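PDB 1YB4: tartronic semialdehyde reductase from Salmonella typhimurium, which catalyses the reversible, NAD(P)H-dependent reduction of tartronate semialdehyde (2-hydroxy-3-oxopropanoate) to (R)-glycerate. Local coordinates for the interface of chains A and B. Residues are numbered along the deposited sequence; one frame, centred on the assembly and turned at random. Chains: chain A/B, tartronic semialdehyde reductase.

The interface of chains A and B. Residues chain A 137, 171, 174-175, 178-179; chain B 203, 206-207, 212.
B:Leu207 pushes its forked tip against one face of the chain A helix 167-195, and its two methyls divide the work. CD1 of B:Leu207 lies over the backbone, 3.8 Å from the carbonyl carbon C of A:Ala174 and equally near the amide N of A:Asn175. CD2 rests on the A:Asn175 side chain, 3.4 Å from its CB, the two side chains crossing at a slant. B:Leu207 CG stands anti to its own carbonyl carbon (chi1 -62°), and with chi2 at -168° both methyls are directed at chain A. The amide end of A:Asn175 also lies beside CD2, but the modelled approach of ND2 is too close to carry weight.

Smaller contacts flank the leucine. One turn before A:Asn175, the thiol of A:Cys171, its SG anti to the backbone N (chi1 -168°), is directed at the methyl of B:Ala206, with SG 3.4 Å from CB. The methyl of A:Ala174 faces both B:Val203 and B:Leu207, its CB 3.9 Å from CG1 of the valine and 4.0 Å from CD1 of the leucine. Farther along the helix, CG2 of A:Ile178 meets B:Ala212, 3.7 Å from CA. Selenomethionine A:Met137 borders the patch more loosely, with SE 4.3 Å from B:Leu207 CD2.

No hydrogen bond or salt bridge crosses here; the patch hides 236 Å² in all, summed over both chains, through mainly apolar contact.

The contact joins two of the four copies in the deposited assembly and probably belongs to the biological oligomer; the twofold axis repeats it with the chains exchanged. A:Lys172, the lysine expected to be catalytic in this family, is about 5 Å from the patch centre, so the partner subunit packs beside the likely active site. Chain B supplies helix 200-208 and the loop at B:Ala212. On chain A the surface is mainly the first half of helix 167-195, with strand 134-139 alongside; this long helix leads from the N-terminal Rossmann-type nucleotide-binding domain into the helical C-terminal part.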
# COMPACT_ATOMS: atom_id res chain seq x y z
N MSE A 137 24.77 -16.73 -5.90
CA MSE A 137 25.31 -15.40 -5.64
C MSE A 137 26.20 -15.54 -4.41
O MSE A 137 25.77 -16.04 -3.38
CB MSE A 137 24.17 -14.40 -5.41
CG MSE A 137 22.81 -15.04 -5.52
SE MSE A 137 21.48 -13.94 -6.36
CE MSE A 137 20.17 -15.32 -6.77
N CYS A 171 22.13 -10.20 -2.08
CA CYS A 171 21.83 -10.36 -3.50
C CYS A 171 20.60 -11.25 -3.69
O CYS A 171 19.74 -10.99 -4.53
CB CYS A 171 23.03 -10.94 -4.23
SG CYS A 171 22.89 -10.87 -6.03
N ALA A 174 17.37 -9.37 -2.76
CA ALA A 174 17.05 -8.42 -3.83
C ALA A 174 16.37 -9.15 -4.99
O ALA A 174 15.44 -8.62 -5.61
CB ALA A 174 18.33 -7.73 -4.31
N ASN A 175 16.84 -10.35 -5.28
CA ASN A 175 16.29 -11.18 -6.35
C ASN A 175 14.82 -11.49 -6.02
O ASN A 175 13.91 -11.27 -6.84
CB ASN A 175 17.10 -12.49 -6.47
CG ASN A 175 16.70 -13.34 -7.69
OD1 ASN A 175 15.75 -14.14 -7.63
ND2 ASN A 175 17.41 -13.16 -8.79
N ILE A 178 12.24 -8.47 -6.40
CA ILE A 178 11.89 -8.18 -7.78
C ILE A 178 11.04 -9.28 -8.39
O ILE A 178 10.12 -8.99 -9.13
CB ILE A 178 13.15 -7.96 -8.63
CG1 ILE A 178 13.72 -6.57 -8.30
CG2 ILE A 178 12.84 -8.13 -10.12
CD1 ILE A 178 14.92 -6.15 -9.13
N VAL A 179 11.32 -10.54 -8.07
CA VAL A 179 10.51 -11.60 -8.65
C VAL A 179 9.08 -11.44 -8.17
O VAL A 179 8.13 -11.60 -8.94
CB VAL A 179 11.03 -12.99 -8.27
CG1 VAL A 179 10.15 -14.09 -8.90
CG2 VAL A 179 12.46 -13.13 -8.75
N VAL B 203 24.96 -6.34 -7.94
CA VAL B 203 23.63 -6.90 -7.76
C VAL B 203 22.86 -6.85 -9.09
O VAL B 203 22.31 -7.87 -9.53
CB VAL B 203 22.85 -6.15 -6.67
CG1 VAL B 203 21.54 -6.87 -6.37
CG2 VAL B 203 23.69 -6.04 -5.40
N ALA B 206 24.33 -9.46 -11.22
CA ALA B 206 23.97 -10.78 -10.75
C ALA B 206 22.54 -11.08 -11.16
O ALA B 206 22.28 -12.07 -11.84
CB ALA B 206 24.11 -10.84 -9.25
N LEU B 207 21.62 -10.19 -10.80
CA LEU B 207 20.20 -10.36 -11.10
C LEU B 207 19.80 -10.40 -12.57
O LEU B 207 18.68 -10.81 -12.89
CB LEU B 207 19.38 -9.29 -10.36
CG LEU B 207 19.48 -9.38 -8.83
CD1 LEU B 207 18.44 -8.50 -8.18
CD2 LEU B 207 19.29 -10.82 -8.40
N ALA B 212 14.72 -12.18 -12.28
CA ALA B 212 14.58 -10.77 -11.95
C ALA B 212 14.74 -9.94 -13.23
O ALA B 212 14.30 -8.79 -13.31
CB ALA B 212 15.64 -10.36 -10.93